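Local atomic coordinates of Poly(A) RNA polymerase GLD2 (PDB entry 6LBK), a protein that probably adds successive AMP monomers from ATP to the 3' ends of selected cytoplasmic mRNAs and a single nucleotide to certain microRNAs. Residues Thr181-Thr192 / Thr258-Pro269. The protein carries 1 engineered substitution. Numbering follows the deposited sequence.
Sequences TVGIRNTFLLRT and TSVQLHLVHHAP
Helix 182-194, which follows the palm-domain strand 172-178 in this nucleotidyltransferase, is covered along one side by the largely non-regular segment 258-269, which leads into the short helix 268-271, and Arg185, Phe188 and Thr192 meet Val260, Leu262, Val265, His266 and Pro269 there. Arg185, extended from CG to NE, reaches the chain 258-269 and directs both terminal nitrogens to a single backbone oxygen: NH2 bonds to Val260 O at 2.5 Å and NH1 to the same atom at 2.9 Å, with the acceptor in the guanidinium plane. The NH2 bond is the straighter (156° at the hydrogen, against 131° for NH1). Leu262 CD2 lies over one guanidinium face, 3.3 Å from Arg185 NH2, while Thr258 O sits above the opposite face without bonding. A turn further along, Phe188 CG stands anti to its own carbonyl carbon (chi1 -63°), which turns one ring face toward His266 CB. This carbon makes a CH-pi contact, 3.6 Å from the Phe188 ring centroid, and Thr187 CG2 backs the other face. Val265 divides its branches between Phe188 and Arg185: CG1 packs 3.8 Å from Phe188 CD2, and CG2 touches Arg185 NH1. Thr192 OG1 is turned back to bond Phe188 O at 2.6 Å, and rests against CA and CB of Pro269. Phe256, from helix 253-256, also packs on Thr192, whereas strand 91-96 lies against Ile184, whose side chain is about 9 Å from that of Asp111, a probable ligand of the catalytic magnesium. Replacing Arg185 with a leucine would probably leave Val260 O without both of its guanidinium donors and free the loop around Val260 to shift. One end of the interface is therefore tied by a charged side chain to a backbone carbonyl, whereas the rest relies on dispersion and a CH-pi contact that depends on the ring face being turned to His266 CB.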
ATOM      1  N   THR A 181       6.865 -13.531  -2.776  1.00 80.31           N
ATOM      2  CA  THR A 181       7.637 -12.734  -3.715  1.00 76.53           C
ATOM      3  C   THR A 181       6.793 -11.717  -4.472  1.00 75.54           C
ATOM      4  O   THR A 181       7.341 -10.703  -4.925  1.00 77.84           O
ATOM      5  CB  THR A 181       8.354 -13.669  -4.685  1.00 82.39           C
ATOM      6  OG1 THR A 181       7.396 -14.537  -5.305  1.00 89.17           O
ATOM      7  CG2 THR A 181       9.354 -14.503  -3.927  1.00 78.80           C
ATOM      8  N   VAL A 182       5.478 -11.927  -4.597  1.00 70.76           N
ATOM      9  CA  VAL A 182       4.671 -10.947  -5.323  1.00 69.74           C
ATOM     10  C   VAL A 182       4.782  -9.559  -4.689  1.00 70.05           C
ATOM     11  O   VAL A 182       4.775  -8.536  -5.392  1.00 68.38           O
ATOM     12  CB  VAL A 182       3.205 -11.425  -5.424  1.00 74.80           C
ATOM     13  CG1 VAL A 182       2.557 -11.511  -4.060  1.00 77.03           C
ATOM     14  CG2 VAL A 182       2.401 -10.486  -6.307  1.00 72.42           C
ATOM     15  N   GLY A 183       4.956  -9.505  -3.367  1.00 63.85           N
ATOM     16  CA  GLY A 183       5.125  -8.224  -2.701  1.00 52.80           C
ATOM     17  C   GLY A 183       6.374  -7.478  -3.138  1.00 65.23           C
ATOM     18  O   GLY A 183       6.391  -6.246  -3.137  1.00 63.79           O
ATOM     19  N   ILE A 184       7.442  -8.208  -3.516  1.00 61.30           N
ATOM     20  CA  ILE A 184       8.586  -7.543  -4.139  1.00 65.14           C
ATOM     21  C   ILE A 184       8.173  -6.926  -5.476  1.00 71.67           C
ATOM     22  O   ILE A 184       8.385  -5.725  -5.714  1.00 73.60           O
ATOM     23  CB  ILE A 184       9.781  -8.501  -4.292  1.00 70.27           C
ATOM     24  CG1 ILE A 184      10.336  -8.965  -2.932  1.00 66.26           C
ATOM     25  CG2 ILE A 184      10.880  -7.848  -5.126  1.00 74.05           C
ATOM     26  CD1 ILE A 184      11.255 -10.142  -3.025  1.00 71.05           C
ATOM     27  N   ARG A 185       7.486  -7.701  -6.327  1.00 67.66           N
ATOM     28  CA  ARG A 185       7.121  -7.184  -7.649  1.00 71.80           C
ATOM     29  C   ARG A 185       6.238  -5.942  -7.547  1.00 78.88           C
ATOM     30  O   ARG A 185       6.569  -4.874  -8.091  1.00 88.10           O
ATOM     31  CB  ARG A 185       6.424  -8.263  -8.477  1.00 68.71           C
ATOM     32  CG  ARG A 185       7.291  -9.489  -8.671  1.00 75.91           C
ATOM     33  CD  ARG A 185       6.973 -10.255  -9.927  1.00 71.13           C
ATOM     34  NE  ARG A 185       7.979 -11.300 -10.079  1.00 77.49           N
ATOM     35  CZ  ARG A 185       9.142 -11.129 -10.697  1.00 84.22           C
ATOM     36  NH1 ARG A 185       9.442  -9.957 -11.239  1.00 94.43           N
ATOM     37  NH2 ARG A 185      10.006 -12.121 -10.765  1.00 83.77           N
ATOM     38  N   ASN A 186       5.153  -6.025  -6.783  1.00 66.34           N
ATOM     39  CA  ASN A 186       4.266  -4.875  -6.797  1.00 67.41           C
ATOM     40  C   ASN A 186       4.875  -3.688  -6.072  1.00 62.30           C
ATOM     41  O   ASN A 186       4.538  -2.547  -6.423  1.00 50.53           O
ATOM     42  CB  ASN A 186       2.885  -5.231  -6.244  1.00 62.58           C
ATOM     43  CG  ASN A 186       2.926  -5.786  -4.843  1.00 70.22           C
ATOM     44  OD1 ASN A 186       3.687  -5.322  -3.991  1.00 76.27           O
ATOM     45  ND2 ASN A 186       2.081  -6.785  -4.584  1.00 66.34           N
ATOM     46  N   THR A 187       5.860  -3.930  -5.173  1.00 57.89           N
ATOM     47  CA  THR A 187       6.547  -2.794  -4.550  1.00 59.33           C
ATOM     48  C   THR A 187       7.055  -1.838  -5.613  1.00 57.72           C
ATOM     49  O   THR A 187       6.899  -0.614  -5.488  1.00 56.14           O
ATOM     50  CB  THR A 187       7.705  -3.239  -3.643  1.00 56.23           C
ATOM     51  OG1 THR A 187       7.184  -3.791  -2.429  1.00 52.34           O
ATOM     52  CG2 THR A 187       8.565  -2.043  -3.285  1.00 55.15           C
ATOM     53  N   PHE A 188       7.645  -2.384  -6.677  1.00 56.80           N
ATOM     54  CA  PHE A 188       8.259  -1.536  -7.679  1.00 64.31           C
ATOM     55  C   PHE A 188       7.298  -1.171  -8.796  1.00 68.96           C
ATOM     56  O   PHE A 188       7.536  -0.169  -9.484  1.00 66.20           O
ATOM     57  CB  PHE A 188       9.546  -2.205  -8.189  1.00 74.78           C
ATOM     58  CG  PHE A 188      10.542  -2.361  -7.101  1.00 77.84           C
ATOM     59  CD1 PHE A 188      11.202  -1.240  -6.601  1.00 75.39           C
ATOM     60  CD2 PHE A 188      10.744  -3.584  -6.494  1.00 73.89           C
ATOM     61  CE1 PHE A 188      12.074  -1.344  -5.550  1.00 78.82           C
ATOM     62  CE2 PHE A 188      11.645  -3.707  -5.441  1.00 74.61           C
ATOM     63  CZ  PHE A 188      12.305  -2.582  -4.965  1.00 80.71           C
ATOM     64  N   LEU A 189       6.192  -1.912  -8.945  1.00 74.66           N
ATOM     65  CA  LEU A 189       5.089  -1.394  -9.745  1.00 73.00           C
ATOM     66  C   LEU A 189       4.566  -0.117  -9.122  1.00 57.97           C
ATOM     67  O   LEU A 189       4.632   0.958  -9.727  1.00 55.36           O
ATOM     68  CB  LEU A 189       3.985  -2.441  -9.842  1.00 70.09           C
ATOM     69  CG  LEU A 189       2.677  -2.042 -10.482  1.00 58.13           C
ATOM     70  CD1 LEU A 189       2.950  -1.740 -11.928  1.00 62.83           C
ATOM     71  CD2 LEU A 189       1.779  -3.218 -10.328  1.00 52.70           C
ATOM     72  N   LEU A 190       4.171  -0.214  -7.850  1.00 61.25           N
ATOM     73  CA  LEU A 190       3.588   0.901  -7.114  1.00 56.10           C
ATOM     74  C   LEU A 190       4.559   2.058  -7.014  1.00 60.25           C
ATOM     75  O   LEU A 190       4.178   3.225  -7.213  1.00 58.63           O
ATOM     76  CB  LEU A 190       3.193   0.435  -5.712  1.00 48.70           C
ATOM     77  CG  LEU A 190       1.717   0.095  -5.478  1.00 52.64           C
ATOM     78  CD1 LEU A 190       1.188  -0.966  -6.440  1.00 42.82           C
ATOM     79  CD2 LEU A 190       1.496  -0.277  -4.006  1.00 39.84           C
ATOM     80  N   ARG A 191       5.832   1.749  -6.770  1.00 64.38           N
ATOM     81  CA  ARG A 191       6.843   2.795  -6.702  1.00 66.83           C
ATOM     82  C   ARG A 191       6.915   3.569  -8.013  1.00 69.54           C
ATOM     83  O   ARG A 191       7.038   4.799  -8.006  1.00 70.26           O
ATOM     84  CB  ARG A 191       8.214   2.192  -6.345  1.00 69.77           C
ATOM     85  CG  ARG A 191       9.349   3.194  -6.403  1.00 65.86           C
ATOM     86  CD  ARG A 191      10.595   2.732  -5.707  1.00 77.98           C
ATOM     87  NE  ARG A 191      11.639   3.756  -5.762  1.00 93.23           N
ATOM     88  CZ  ARG A 191      11.892   4.649  -4.804  1.00 97.95           C
ATOM     89  NH1 ARG A 191      12.858   5.543  -4.983  1.00102.02           N
ATOM     90  NH2 ARG A 191      11.186   4.653  -3.674  1.00 93.26           N
ATOM     91  N   THR A 192       6.782   2.871  -9.147  1.00 76.38           N
ATOM     92  CA  THR A 192       6.856   3.545 -10.442  1.00 77.19           C
ATOM     93  C   THR A 192       5.655   4.457 -10.652  1.00 63.35           C
ATOM     94  O   THR A 192       5.786   5.530 -11.246  1.00 64.94           O
ATOM     95  CB  THR A 192       6.968   2.508 -11.569  1.00 81.12           C
ATOM     96  OG1 THR A 192       8.075   1.643 -11.297  1.00 77.86           O
ATOM     97  CG2 THR A 192       7.210   3.191 -12.906  1.00 83.65           C
ATOM     98  N   THR A 258       6.649 -10.982 -15.144  1.00123.31           N
ATOM     99  CA  THR A 258       6.905 -11.989 -14.117  1.00119.14           C
ATOM    100  C   THR A 258       8.199 -12.765 -14.322  1.00128.23           C
ATOM    101  O   THR A 258       8.565 -13.556 -13.445  1.00131.12           O
ATOM    102  CB  THR A 258       5.745 -12.988 -14.037  1.00119.28           C
ATOM    103  OG1 THR A 258       5.638 -13.712 -15.271  1.00128.58           O
ATOM    104  CG2 THR A 258       4.452 -12.282 -13.765  1.00117.77           C
ATOM    105  N   SER A 259       8.877 -12.593 -15.453  1.00133.35           N
ATOM    106  CA  SER A 259      10.173 -13.222 -15.665  1.00134.73           C
ATOM    107  C   SER A 259      11.343 -12.391 -15.144  1.00134.26           C
ATOM    108  O   SER A 259      12.463 -12.913 -15.072  1.00143.94           O
ATOM    109  CB  SER A 259      10.377 -13.529 -17.153  1.00137.60           C
ATOM    110  OG  SER A 259      10.427 -12.343 -17.917  1.00141.87           O
ATOM    111  N   VAL A 260      11.116 -11.123 -14.784  1.00121.60           N
ATOM    112  CA  VAL A 260      12.194 -10.288 -14.255  1.00116.43           C
ATOM    113  C   VAL A 260      12.730 -10.875 -12.959  1.00110.09           C
ATOM    114  O   VAL A 260      11.971 -11.220 -12.044  1.00110.63           O
ATOM    115  CB  VAL A 260      11.714  -8.846 -14.041  1.00110.00           C
ATOM    116  CG1 VAL A 260      12.845  -8.007 -13.473  1.00103.77           C
ATOM    117  CG2 VAL A 260      11.201  -8.250 -15.348  1.00112.32           C
ATOM    118  N   GLN A 261      14.047 -11.006 -12.883  1.00108.99           N
ATOM    119  CA  GLN A 261      14.660 -11.547 -11.685  1.00108.04           C
ATOM    120  C   GLN A 261      14.394 -10.627 -10.512  1.00101.69           C
ATOM    121  O   GLN A 261      14.544  -9.412 -10.619  1.00100.57           O
ATOM    122  CB  GLN A 261      16.167 -11.720 -11.884  1.00114.14           C
ATOM    123  CG  GLN A 261      16.700 -12.960 -11.252  1.00116.47           C
ATOM    124  CD  GLN A 261      16.418 -14.174 -12.101  1.00121.83           C
ATOM    125  OE1 GLN A 261      15.525 -14.148 -12.955  1.00120.83           O
ATOM    126  NE2 GLN A 261      17.190 -15.245 -11.890  1.00125.57           N
ATOM    127  N   LEU A 262      14.041 -11.222  -9.376  1.00 98.38           N
ATOM    128  CA  LEU A 262      13.556 -10.432  -8.251  1.00 97.14           C
ATOM    129  C   LEU A 262      14.568  -9.364  -7.859  1.00105.83           C
ATOM    130  O   LEU A 262      14.207  -8.193  -7.666  1.00100.45           O
ATOM    131  CB  LEU A 262      13.250 -11.347  -7.059  1.00 93.50           C
ATOM    132  CG  LEU A 262      12.131 -12.393  -7.172  1.00 89.76           C
ATOM    133  CD1 LEU A 262      12.019 -13.204  -5.891  1.00 88.65           C
ATOM    134  CD2 LEU A 262      10.796 -11.780  -7.529  1.00 85.92           C
ATOM    135  N   HIS A 263      15.853  -9.728  -7.818  1.00115.06           N
ATOM    136  CA  HIS A 263      16.855  -8.793  -7.330  1.00121.71           C
ATOM    137  C   HIS A 263      17.105  -7.651  -8.306  1.00124.90           C
ATOM    138  O   HIS A 263      17.845  -6.721  -7.967  1.00137.41           O
ATOM    139  CB  HIS A 263      18.166  -9.519  -7.017  1.00123.86           C
ATOM    140  CG  HIS A 263      18.897 -10.002  -8.227  1.00134.28           C
ATOM    141  ND1 HIS A 263      19.923  -9.286  -8.805  1.00141.41           N
ATOM    142  CD2 HIS A 263      18.759 -11.125  -8.970  1.00138.92           C
ATOM    143  CE1 HIS A 263      20.388  -9.947  -9.848  1.00146.95           C
ATOM    144  NE2 HIS A 263      19.699 -11.067  -9.971  1.00145.23           N
ATOM    145  N   LEU A 264      16.545  -7.714  -9.515  1.00115.54           N
ATOM    146  CA  LEU A 264      16.612  -6.609 -10.463  1.00108.97           C
ATOM    147  C   LEU A 264      15.269  -5.903 -10.686  1.00105.05           C
ATOM    148  O   LEU A 264      15.222  -4.945 -11.467  1.00116.18           O
ATOM    149  CB  LEU A 264      17.185  -7.098 -11.803  1.00112.06           C
ATOM    150  CG  LEU A 264      18.645  -7.623 -11.818  1.00123.21           C
ATOM    151  CD1 LEU A 264      18.900  -8.601 -12.968  1.00127.73           C
ATOM    152  CD2 LEU A 264      19.681  -6.486 -11.866  1.00123.10           C
ATOM    153  N   VAL A 265      14.186  -6.314 -10.010  1.00 94.01           N
ATOM    154  CA  VAL A 265      12.877  -5.718 -10.304  1.00 90.90           C
ATOM    155  C   VAL A 265      12.908  -4.214 -10.050  1.00 92.48           C
ATOM    156  O   VAL A 265      12.233  -3.436 -10.744  1.00 87.50           O
ATOM    157  CB  VAL A 265      11.759  -6.415  -9.503  1.00 85.01           C
ATOM    158  CG1 VAL A 265      10.486  -5.650  -9.613  1.00 89.79           C
ATOM    159  CG2 VAL A 265      11.530  -7.809 -10.034  1.00 94.02           C
ATOM    160  N   HIS A 266      13.731  -3.771  -9.092  1.00106.18           N
ATOM    161  CA  HIS A 266      13.827  -2.358  -8.734  1.00108.05           C
ATOM    162  C   HIS A 266      14.413  -1.484  -9.843  1.00102.15           C
ATOM    163  O   HIS A 266      14.357  -0.250  -9.729  1.00 93.42           O
ATOM    164  CB  HIS A 266      14.669  -2.209  -7.463  1.00110.58           C
ATOM    165  CG  HIS A 266      16.118  -2.508  -7.660  1.00117.09           C
ATOM    166  ND1 HIS A 266      17.058  -1.521  -7.870  1.00122.16           N
ATOM    167  CD2 HIS A 266      16.793  -3.682  -7.679  1.00121.58           C
ATOM    168  CE1 HIS A 266      18.249  -2.076  -8.013  1.00130.11           C
ATOM    169  NE2 HIS A 266      18.115  -3.385  -7.906  1.00127.37           N
ATOM    170  N   HIS A 267      14.944  -2.080 -10.919  1.00 98.79           N
ATOM    171  CA  HIS A 267      15.364  -1.282 -12.063  1.00107.62           C
ATOM    172  C   HIS A 267      14.186  -0.670 -12.802  1.00121.97           C
ATOM    173  O   HIS A 267      14.386   0.290 -13.554  1.00123.57           O
ATOM    174  CB  HIS A 267      16.191  -2.110 -13.044  1.00117.01           C
ATOM    175  CG  HIS A 267      17.592  -2.382 -12.583  1.00119.95           C
ATOM    176  ND1 HIS A 267      18.086  -1.921 -11.381  1.00119.53           N
ATOM    177  CD2 HIS A 267      18.606  -3.057 -13.171  1.00129.07           C
ATOM    178  CE1 HIS A 267      19.341  -2.309 -11.244  1.00127.30           C
ATOM    179  NE2 HIS A 267      19.681  -3.000 -12.316  1.00131.98           N
ATOM    180  N   ALA A 268      12.975  -1.222 -12.635  1.00130.00           N
ATOM    181  CA  ALA A 268      11.837  -0.749 -13.426  1.00134.33           C
ATOM    182  C   ALA A 268      11.571   0.745 -13.270  1.00136.48           C
ATOM    183  O   ALA A 268      11.392   1.424 -14.297  1.00140.32           O
ATOM    184  CB  ALA A 268      10.593  -1.576 -13.090  1.00128.81           C
ATOM    185  N   PRO A 269      11.532   1.324 -12.060  1.00130.97           N
ATOM    186  CA  PRO A 269      11.306   2.777 -11.959  1.00128.48           C
ATOM    187  C   PRO A 269      12.403   3.622 -12.589  1.00139.52           C
ATOM    188  O   PRO A 269      12.142   4.783 -12.924  1.00138.00           O
ATOM    189  CB  PRO A 269      11.194   3.024 -10.446  1.00118.11           C
ATOM    190  CG  PRO A 269      11.809   1.841  -9.812  1.00119.72           C
ATOM    191  CD  PRO A 269      11.518   0.695 -10.727  1.00123.68           C
TER